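PDB 2DBB: putative HTH-type transcriptional regulator PH0061 from Pyrococcus horikoshii, which probably binds specific DNA sequences through a winged helix-turn-helix domain and so regulates transcription. Local coordinates for residues Ser87-Val95 and Leu123-Lys132; Met68-Lys77 and Ile131-Ile142. All coordinates share one frame; numbering follows the deposited sequence.

Both contacts lie in the alpha/beta domain that follows the DNA-binding region, a four-stranded antiparallel sheet with helices 79-89 and 117-129 packed on one face, the arrangement of the effector domain in Lrp/AsnC regulators. Interaction 2 joins strand 67-76 to strand 134-148, outermost within the subunit; interaction 1, whose centre is about 10 Å away, joins the end of helix 79-89 and the loop after it to helix 117-129. In sequence, interaction 1 is nested within the loop that interaction 2 closes. I131 and K132 are common to both; F127 rests on V72, I124 on V139 and L141, and L128 on V137. Both interactions also contribute to the contact with the second subunit.

Interaction 1 of 2, residues Ser87-Val95 and Leu123-Lys132; sequences SEISDIEYV and LISEFLQRIK
Y94 and F127 lie at the middle of an apolar contact between the end of helix 79-89, with the loop after it, and helix 117-129. L123 CD1 sits over one face of the Y94 ring in a CH-pi contact, 3.8 Å from its centroid, while I92 CG2 of the same loop packs on the opposite face. Y94 CG lies between the backbone N and the carbonyl carbon (chi1 60°), which turns the ring toward the helix and brings OH to 3.4 Å from F127 CB. The F127 ring, whose CG is anti to the backbone N (chi1 174°), reaches inward: I89 CG2 approaches CE1 of F127 to 3.5 Å, V95 CG2 touches the same atom, and I92 CD1 comes up to the ring edge. An alanine in place of Y94 is likely to leave L123 CD1 and I92 CG2 without the ring between them and open a gap beside F127 CB.

The polar part is a salt-bridge network of E88, R130 and K132. E88 OE1 forms a salt bridge with R130 NH1 at 3.5 Å, the carboxylate and guanidinium planes only 8° apart, and a long one with K132 NZ. The aliphatic part of R130 also serves the apolar contact, its CD lying 3.4 Å from I92 CD1. With no hydrogen bond across them, the two segments are held mainly by apolar packing, and one carboxylate shared by two cations probably adds electrostatic attraction.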
loop_
_atom_site.group_PDB
_atom_site.type_symbol
_atom_site.label_atom_id
_atom_site.label_comp_id
_atom_site.label_asym_id
_atom_site.label_seq_id
_atom_site.Cartn_x
_atom_site.Cartn_y
_atom_site.Cartn_z
ATOM N N SER B 87 -0.243 -6.831 -17.877
ATOM C CA SER B 87 -0.501 -8.260 -17.733
ATOM C C SER B 87 0.834 -8.987 -17.611
ATOM O O SER B 87 0.923 -10.040 -16.985
ATOM C CB SER B 87 -1.285 -8.797 -18.938
ATOM O OG SER B 87 -0.512 -8.745 -20.126
ATOM N N GLU B 88 1.869 -8.403 -18.207
ATOM C CA GLU B 88 3.215 -8.968 -18.178
ATOM C C GLU B 88 3.850 -8.906 -16.788
ATOM O O GLU B 88 4.527 -9.843 -16.369
ATOM C CB GLU B 88 4.114 -8.221 -19.171
ATOM C CG GLU B 88 4.601 -9.048 -20.357
ATOM C CD GLU B 88 5.580 -10.143 -19.960
ATOM O OE1 GLU B 88 6.668 -9.821 -19.430
ATOM O OE2 GLU B 88 5.259 -11.330 -20.181
ATOM N N ILE B 89 3.627 -7.810 -16.070
ATOM C CA ILE B 89 4.226 -7.647 -14.748
ATOM C C ILE B 89 3.337 -7.949 -13.541
ATOM O O ILE B 89 3.845 -8.163 -12.441
ATOM C CB ILE B 89 4.773 -6.213 -14.573
ATOM C CG1 ILE B 89 3.617 -5.210 -14.617
ATOM C CG2 ILE B 89 5.792 -5.909 -15.664
ATOM C CD1 ILE B 89 4.025 -3.778 -14.350
ATOM N N SER B 90 2.024 -7.967 -13.732
ATOM C CA SER B 90 1.115 -8.215 -12.619
ATOM C C SER B 90 1.303 -9.544 -11.898
ATOM O O SER B 90 0.918 -9.675 -10.739
ATOM C CB SER B 90 -0.332 -8.088 -13.084
ATOM O OG SER B 90 -0.636 -6.737 -13.387
ATOM N N ASP B 91 1.894 -10.528 -12.572
ATOM C CA ASP B 91 2.111 -11.829 -11.955
ATOM C C ASP B 91 3.461 -11.953 -11.263
ATOM O O ASP B 91 3.707 -12.938 -10.573
ATOM C CB ASP B 91 1.979 -12.952 -12.984
ATOM C CG ASP B 91 0.608 -13.002 -13.615
ATOM O OD1 ASP B 91 -0.380 -12.670 -12.920
ATOM O OD2 ASP B 91 0.519 -13.384 -14.803
ATOM N N ILE B 92 4.337 -10.971 -11.453
ATOM C CA ILE B 92 5.646 -11.013 -10.807
ATOM C C ILE B 92 5.443 -10.826 -9.310
ATOM O O ILE B 92 4.769 -9.891 -8.879
ATOM C CB ILE B 92 6.568 -9.920 -11.342
ATOM C CG1 ILE B 92 6.729 -10.083 -12.856
ATOM C CG2 ILE B 92 7.915 -10.002 -10.649
ATOM C CD1 ILE B 92 7.540 -8.985 -13.509
ATOM N N GLU B 93 6.029 -11.724 -8.526
ATOM C CA GLU B 93 5.882 -11.707 -7.077
ATOM C C GLU B 93 6.393 -10.458 -6.356
ATOM O O GLU B 93 5.755 -9.975 -5.405
ATOM C CB GLU B 93 6.542 -12.953 -6.473
ATOM C CG GLU B 93 6.147 -13.212 -5.021
ATOM C CD GLU B 93 6.895 -12.336 -4.023
ATOM O OE1 GLU B 93 6.380 -12.140 -2.899
ATOM O OE2 GLU B 93 8.000 -11.858 -4.353
ATOM N N TYR B 94 7.527 -9.929 -6.798
ATOM C CA TYR B 94 8.081 -8.754 -6.141
ATOM C C TYR B 94 7.448 -7.436 -6.595
ATOM O O TYR B 94 7.833 -6.356 -6.137
ATOM C CB TYR B 94 9.603 -8.731 -6.302
ATOM C CG TYR B 94 10.083 -8.694 -7.726
ATOM C CD1 TYR B 94 10.067 -7.502 -8.454
ATOM C CD2 TYR B 94 10.574 -9.847 -8.347
ATOM C CE1 TYR B 94 10.526 -7.453 -9.758
ATOM C CE2 TYR B 94 11.037 -9.811 -9.663
ATOM C CZ TYR B 94 11.010 -8.608 -10.361
ATOM O OH TYR B 94 11.450 -8.548 -11.665
ATOM N N VAL B 95 6.476 -7.535 -7.497
ATOM C CA VAL B 95 5.736 -6.370 -7.974
ATOM C C VAL B 95 4.545 -6.309 -7.023
ATOM O O VAL B 95 3.660 -7.156 -7.096
ATOM C CB VAL B 95 5.223 -6.573 -9.427
ATOM C CG1 VAL B 95 4.221 -5.497 -9.784
ATOM C CG2 VAL B 95 6.390 -6.546 -10.405
ATOM N N LEU B 123 17.968 -6.910 -9.811
ATOM C CA LEU B 123 16.539 -7.175 -9.867
ATOM C C LEU B 123 15.798 -6.121 -10.673
ATOM O O LEU B 123 14.855 -6.441 -11.398
ATOM C CB LEU B 123 15.958 -7.263 -8.455
ATOM C CG LEU B 123 14.492 -7.700 -8.387
ATOM C CD1 LEU B 123 14.299 -8.970 -9.215
ATOM C CD2 LEU B 123 14.092 -7.940 -6.938
ATOM N N ILE B 124 16.223 -4.867 -10.556
ATOM C CA ILE B 124 15.576 -3.791 -11.297
ATOM C C ILE B 124 15.796 -3.990 -12.793
ATOM O O ILE B 124 14.875 -3.810 -13.593
ATOM C CB ILE B 124 16.114 -2.405 -10.867
ATOM C CG1 ILE B 124 15.587 -2.066 -9.468
ATOM C CG2 ILE B 124 15.680 -1.339 -11.859
ATOM C CD1 ILE B 124 16.115 -0.762 -8.886
ATOM N N SER B 125 17.015 -4.366 -13.164
ATOM C CA SER B 125 17.353 -4.606 -14.566
ATOM C C SER B 125 16.504 -5.738 -15.108
ATOM O O SER B 125 16.021 -5.670 -16.231
ATOM C CB SER B 125 18.831 -4.975 -14.713
ATOM O OG SER B 125 19.652 -3.922 -14.249
ATOM N N GLU B 126 16.326 -6.789 -14.313
ATOM C CA GLU B 126 15.512 -7.910 -14.758
ATOM C C GLU B 126 14.088 -7.447 -15.000
ATOM O O GLU B 126 13.484 -7.779 -16.016
ATOM C CB GLU B 126 15.493 -9.029 -13.719
ATOM C CG GLU B 126 16.803 -9.759 -13.551
ATOM C CD GLU B 126 16.593 -11.227 -13.236
ATOM O OE1 GLU B 126 15.821 -11.534 -12.300
ATOM O OE2 GLU B 126 17.200 -12.075 -13.930
ATOM N N PHE B 127 13.549 -6.679 -14.057
ATOM C CA PHE B 127 12.190 -6.181 -14.191
ATOM C C PHE B 127 12.031 -5.310 -15.429
ATOM O O PHE B 127 11.082 -5.467 -16.192
ATOM C CB PHE B 127 11.780 -5.367 -12.956
ATOM C CG PHE B 127 10.438 -4.714 -13.100
ATOM C CD1 PHE B 127 9.272 -5.470 -13.039
ATOM C CD2 PHE B 127 10.341 -3.353 -13.366
ATOM C CE1 PHE B 127 8.032 -4.886 -13.245
ATOM C CE2 PHE B 127 9.102 -2.756 -13.575
ATOM C CZ PHE B 127 7.947 -3.524 -13.516
ATOM N N LEU B 128 12.967 -4.389 -15.623
ATOM C CA LEU B 128 12.904 -3.473 -16.754
ATOM C C LEU B 128 12.932 -4.174 -18.115
ATOM O O LEU B 128 12.349 -3.678 -19.079
ATOM C CB LEU B 128 14.036 -2.440 -16.652
ATOM C CG LEU B 128 13.927 -1.539 -15.408
ATOM C CD1 LEU B 128 15.136 -0.642 -15.301
ATOM C CD2 LEU B 128 12.643 -0.718 -15.471
ATOM N N GLN B 129 13.603 -5.320 -18.198
ATOM C CA GLN B 129 13.660 -6.053 -19.461
ATOM C C GLN B 129 12.251 -6.432 -19.892
ATOM O O GLN B 129 11.968 -6.561 -21.081
ATOM C CB GLN B 129 14.514 -7.322 -19.325
ATOM C CG GLN B 129 15.994 -7.047 -19.119
ATOM C CD GLN B 129 16.831 -8.312 -19.099
ATOM O OE1 GLN B 129 16.657 -9.179 -18.237
ATOM N NE2 GLN B 129 17.745 -8.426 -20.054
ATOM N N ARG B 130 11.367 -6.590 -18.910
ATOM C CA ARG B 130 9.980 -6.956 -19.160
ATOM C C ARG B 130 9.138 -5.780 -19.626
ATOM O O ARG B 130 7.978 -5.943 -19.987
ATOM C CB ARG B 130 9.381 -7.559 -17.892
ATOM C CG ARG B 130 9.974 -8.913 -17.545
ATOM C CD ARG B 130 9.790 -9.244 -16.083
ATOM N NE ARG B 130 10.155 -10.627 -15.793
ATOM C CZ ARG B 130 9.444 -11.680 -16.181
ATOM N NH1 ARG B 130 8.327 -11.508 -16.875
ATOM N NH2 ARG B 130 9.851 -12.905 -15.875
ATOM N N ILE B 131 9.721 -4.589 -19.620
ATOM C CA ILE B 131 8.995 -3.407 -20.059
ATOM C C ILE B 131 9.437 -3.010 -21.460
ATOM O O ILE B 131 10.516 -2.450 -21.650
ATOM C CB ILE B 131 9.228 -2.216 -19.109
ATOM C CG1 ILE B 131 8.807 -2.597 -17.690
ATOM C CG2 ILE B 131 8.432 -1.008 -19.590
ATOM C CD1 ILE B 131 9.077 -1.524 -16.673
ATOM N N LYS B 132 8.601 -3.310 -22.446
ATOM C CA LYS B 132 8.927 -2.971 -23.821
ATOM C C LYS B 132 7.955 -1.926 -24.342
ATOM O O LYS B 132 6.845 -1.785 -23.822
ATOM C CB LYS B 132 8.849 -4.212 -24.725
ATOM C CG LYS B 132 9.634 -5.436 -24.251
ATOM C CD LYS B 132 8.781 -6.333 -23.364
ATOM C CE LYS B 132 9.494 -7.645 -23.057
ATOM N NZ LYS B 132 8.680 -8.555 -22.195
#

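Interaction 2 of 2, residues Met68-Lys77 and Ile131-Ile142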
loop_
_atom_site.group_PDB
_atom_site.type_symbol
_atom_site.label_atom_id
_atom_site.label_comp_id
_atom_site.label_asym_id
_atom_site.label_seq_id
_atom_site.Cartn_x
_atom_site.Cartn_y
_atom_site.Cartn_z
ATOM N N MET B 68 13.711 -2.817 0.495
ATOM C CA MET B 68 13.592 -1.408 0.154
ATOM C C MET B 68 12.582 -1.330 -0.988
ATOM O O MET B 68 12.448 -2.274 -1.770
ATOM C CB MET B 68 14.941 -0.821 -0.295
ATOM C CG MET B 68 15.443 -1.294 -1.663
ATOM S SD MET B 68 16.919 -0.381 -2.275
ATOM C CE MET B 68 16.176 1.082 -2.848
ATOM N N TYR B 69 11.854 -0.224 -1.068
ATOM C CA TYR B 69 10.881 -0.036 -2.135
ATOM C C TYR B 69 11.497 0.715 -3.299
ATOM O O TYR B 69 12.484 1.439 -3.151
ATOM C CB TYR B 69 9.678 0.788 -1.664
ATOM C CG TYR B 69 8.642 0.046 -0.860
ATOM C CD1 TYR B 69 8.142 -1.182 -1.293
ATOM C CD2 TYR B 69 8.113 0.599 0.308
ATOM C CE1 TYR B 69 7.138 -1.841 -0.587
ATOM C CE2 TYR B 69 7.112 -0.052 1.023
ATOM C CZ TYR B 69 6.625 -1.272 0.566
ATOM O OH TYR B 69 5.616 -1.913 1.255
ATOM N N ALA B 70 10.889 0.534 -4.461
ATOM C CA ALA B 70 11.285 1.227 -5.670
ATOM C C ALA B 70 9.964 1.504 -6.359
ATOM O O ALA B 70 9.067 0.658 -6.355
ATOM C CB ALA B 70 12.166 0.347 -6.548
ATOM N N ILE B 71 9.825 2.704 -6.908
ATOM C CA ILE B 71 8.613 3.059 -7.615
ATOM C C ILE B 71 9.037 3.215 -9.064
ATOM O O ILE B 71 10.025 3.886 -9.354
ATOM C CB ILE B 71 8.021 4.402 -7.127
ATOM C CG1 ILE B 71 7.605 4.303 -5.653
ATOM C CG2 ILE B 71 6.838 4.783 -7.990
ATOM C CD1 ILE B 71 6.438 3.371 -5.392
ATOM N N VAL B 72 8.306 2.568 -9.962
ATOM C CA VAL B 72 8.599 2.662 -11.383
ATOM C C VAL B 72 7.471 3.429 -12.068
ATOM O O VAL B 72 6.298 3.046 -12.014
ATOM C CB VAL B 72 8.765 1.262 -12.006
ATOM C CG1 VAL B 72 9.060 1.377 -13.502
ATOM C CG2 VAL B 72 9.898 0.533 -11.301
ATOM N N LEU B 73 7.841 4.540 -12.685
ATOM C CA LEU B 73 6.901 5.405 -13.378
ATOM C C LEU B 73 7.047 5.124 -14.870
ATOM O O LEU B 73 8.130 5.269 -15.440
ATOM C CB LEU B 73 7.242 6.865 -13.069
ATOM C CG LEU B 73 7.410 7.166 -11.570
ATOM C CD1 LEU B 73 8.054 8.533 -11.389
ATOM C CD2 LEU B 73 6.059 7.108 -10.879
ATOM N N ILE B 74 5.956 4.721 -15.500
ATOM C CA ILE B 74 6.004 4.384 -16.915
ATOM C C ILE B 74 5.090 5.214 -17.794
ATOM O O ILE B 74 3.933 5.451 -17.457
ATOM C CB ILE B 74 5.629 2.898 -17.135
ATOM C CG1 ILE B 74 6.544 1.992 -16.311
ATOM C CG2 ILE B 74 5.713 2.555 -18.616
ATOM C CD1 ILE B 74 6.026 0.546 -16.157
ATOM N N LYS B 75 5.623 5.655 -18.929
ATOM C CA LYS B 75 4.842 6.394 -19.910
ATOM C C LYS B 75 4.823 5.518 -21.165
ATOM O O LYS B 75 5.864 5.267 -21.761
ATOM C CB LYS B 75 5.481 7.745 -20.235
ATOM C CG LYS B 75 4.602 8.616 -21.127
ATOM C CD LYS B 75 3.249 8.844 -20.463
ATOM C CE LYS B 75 2.274 9.615 -21.346
ATOM N NZ LYS B 75 0.955 9.791 -20.649
ATOM N N SER B 76 3.639 5.050 -21.550
ATOM C CA SER B 76 3.481 4.194 -22.723
ATOM C C SER B 76 3.333 4.942 -24.046
ATOM O O SER B 76 2.941 6.110 -24.087
ATOM C CB SER B 76 2.269 3.280 -22.544
ATOM O OG SER B 76 2.446 2.409 -21.444
ATOM N N LYS B 77 3.649 4.248 -25.133
ATOM C CA LYS B 77 3.532 4.821 -26.463
ATOM C C LYS B 77 2.099 4.636 -26.962
ATOM O O LYS B 77 1.594 5.469 -27.713
ATOM C CB LYS B 77 4.506 4.136 -27.424
ATOM C CG LYS B 77 5.968 4.234 -27.025
ATOM C CD LYS B 77 6.842 3.455 -28.004
ATOM C CE LYS B 77 8.301 3.437 -27.575
ATOM N NZ LYS B 77 8.872 4.813 -27.482
ATOM N N ILE B 131 9.721 -4.589 -19.620
ATOM C CA ILE B 131 8.995 -3.407 -20.059
ATOM C C ILE B 131 9.437 -3.010 -21.460
ATOM O O ILE B 131 10.516 -2.450 -21.650
ATOM C CB ILE B 131 9.228 -2.216 -19.109
ATOM C CG1 ILE B 131 8.807 -2.597 -17.690
ATOM C CG2 ILE B 131 8.432 -1.008 -19.590
ATOM C CD1 ILE B 131 9.077 -1.524 -16.673
ATOM N N LYS B 132 8.601 -3.310 -22.446
ATOM C CA LYS B 132 8.927 -2.971 -23.821
ATOM C C LYS B 132 7.955 -1.926 -24.342
ATOM O O LYS B 132 6.845 -1.785 -23.822
ATOM C CB LYS B 132 8.849 -4.212 -24.725
ATOM C CG LYS B 132 9.634 -5.436 -24.251
ATOM C CD LYS B 132 8.781 -6.333 -23.364
ATOM C CE LYS B 132 9.494 -7.645 -23.057
ATOM N NZ LYS B 132 8.680 -8.555 -22.195
ATOM N N ASN B 133 8.382 -1.187 -25.362
ATOM C CA ASN B 133 7.533 -0.180 -25.990
ATOM C C ASN B 133 7.139 0.983 -25.079
ATOM O O ASN B 133 6.007 1.472 -25.143
ATOM C CB ASN B 133 6.264 -0.851 -26.528
ATOM C CG ASN B 133 6.564 -2.072 -27.387
ATOM O OD1 ASN B 133 5.681 -2.893 -27.643
ATOM N ND2 ASN B 133 7.809 -2.194 -27.839
ATOM N N ALA B 134 8.068 1.426 -24.241
ATOM C CA ALA B 134 7.804 2.539 -23.336
ATOM C C ALA B 134 8.569 3.770 -23.804
ATOM O O ALA B 134 9.723 3.676 -24.209
ATOM C CB ALA B 134 8.219 2.172 -21.910
ATOM N N GLU B 135 7.916 4.923 -23.773
ATOM C CA GLU B 135 8.560 6.161 -24.179
ATOM C C GLU B 135 9.461 6.640 -23.040
ATOM O O GLU B 135 10.567 7.123 -23.264
ATOM C CB GLU B 135 7.502 7.222 -24.498
ATOM C CG GLU B 135 8.038 8.655 -24.636
ATOM C CD GLU B 135 8.919 8.864 -25.861
ATOM O OE1 GLU B 135 9.507 9.965 -25.996
ATOM O OE2 GLU B 135 9.023 7.934 -26.691
ATOM N N ASN B 136 8.984 6.482 -21.810
ATOM C CA ASN B 136 9.745 6.910 -20.647
ATOM C C ASN B 136 9.547 5.992 -19.452
ATOM O O ASN B 136 8.428 5.587 -19.148
ATOM C CB ASN B 136 9.344 8.339 -20.256
ATOM C CG ASN B 136 9.970 9.391 -21.152
ATOM O OD1 ASN B 136 11.126 9.784 -20.967
ATOM N ND2 ASN B 136 9.210 9.849 -22.135
ATOM N N VAL B 137 10.651 5.675 -18.782
ATOM C CA VAL B 137 10.630 4.841 -17.594
ATOM C C VAL B 137 11.509 5.513 -16.539
ATOM O O VAL B 137 12.685 5.770 -16.777
ATOM C CB VAL B 137 11.189 3.430 -17.864
ATOM C CG1 VAL B 137 11.244 2.640 -16.563
ATOM C CG2 VAL B 137 10.312 2.709 -18.878
ATOM N N GLU B 138 10.931 5.810 -15.382
ATOM C CA GLU B 138 11.669 6.440 -14.292
ATOM C C GLU B 138 11.638 5.516 -13.088
ATOM O O GLU B 138 10.571 5.086 -12.667
ATOM C CB GLU B 138 11.023 7.764 -13.886
ATOM C CG GLU B 138 11.109 8.876 -14.898
ATOM C CD GLU B 138 12.529 9.330 -15.142
ATOM O OE1 GLU B 138 13.414 9.045 -14.298
ATOM O OE2 GLU B 138 12.756 9.989 -16.181
ATOM N N VAL B 139 12.806 5.200 -12.546
ATOM C CA VAL B 139 12.874 4.356 -11.364
ATOM C C VAL B 139 13.241 5.233 -10.169
ATOM O O VAL B 139 14.259 5.934 -10.193
ATOM C CB VAL B 139 13.946 3.255 -11.490
ATOM C CG1 VAL B 139 14.008 2.449 -10.195
ATOM C CG2 VAL B 139 13.628 2.342 -12.674
ATOM N N ILE B 140 12.403 5.211 -9.137
ATOM C CA ILE B 140 12.672 5.987 -7.928
ATOM C C ILE B 140 12.980 5.017 -6.794
ATOM O O ILE B 140 12.133 4.209 -6.419
ATOM C CB ILE B 140 11.454 6.832 -7.483
ATOM C CG1 ILE B 140 10.925 7.675 -8.647
ATOM C CG2 ILE B 140 11.852 7.720 -6.306
ATOM C CD1 ILE B 140 11.931 8.659 -9.201
ATOM N N LEU B 141 14.196 5.080 -6.261
ATOM C CA LEU B 141 14.566 4.216 -5.147
ATOM C C LEU B 141 14.042 4.889 -3.874
ATOM O O LEU B 141 14.260 6.083 -3.670
ATOM C CB LEU B 141 16.089 4.059 -5.081
ATOM C CG LEU B 141 16.749 3.581 -6.383
ATOM C CD1 LEU B 141 18.245 3.404 -6.170
ATOM C CD2 LEU B 141 16.115 2.270 -6.832
ATOM N N ILE B 142 13.336 4.141 -3.033
ATOM C CA ILE B 142 12.791 4.729 -1.808
ATOM C C ILE B 142 13.754 4.600 -0.636
ATOM O O ILE B 142 13.959 3.512 -0.113
ATOM C CB ILE B 142 11.441 4.085 -1.426
ATOM C CG1 ILE B 142 10.452 4.220 -2.596
ATOM C CG2 ILE B 142 10.861 4.776 -0.186
ATOM C CD1 ILE B 142 10.202 5.670 -3.036
HETATM O O HOH W 1 12.292 1.611 0.840
#
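Strands 68-76 and 136-142 run antiparallel, their axes 4.6 Å apart at closest approach, and I71-I140, L73-E138 and K75-N136 are the hydrogen-bonded pairs. The bond from L73 N to E138 O is almost straight, with an N-H...O angle of 175°. At one end a water bridges Y69 N and I142 O; at the other a classic beta bulge sets E135 and N136 opposite K75, whose O accepts E135 N at 2.9 Å and, weakly, N136 N.

On the face toward helix 117-129, V72 CG1 meets V137 CG1 at 4.0 Å. I74 and I131 reach toward each other tip to tip, their CD1 atoms 3.7 Å apart, so the chain leaving the helix is tied to the sheet. On the other face, L73 CD1 touches both E138 CB and I140 CG1, and I71 CG1 touches I142 CD1. At the water-bridged end, the M68 chain bends at its last torsion and lays CE against L141 CB at 3.7 Å. Past the bulge, the K77 chain runs over the N133 carbonyl and turns at its last torsion (chi4 -60°), bringing NZ to 3.2 Å from E135 OE2 in a salt bridge.

L141 and I142 also pair with a strand of the second subunit, so the sheet continues across the dimer interface. Directional backbone bonds thus fix the register of strand 136-142 against 68-76, apolar side chains pack on both faces, and the K77-E135 salt bridge probably adds some attraction at the bulged end.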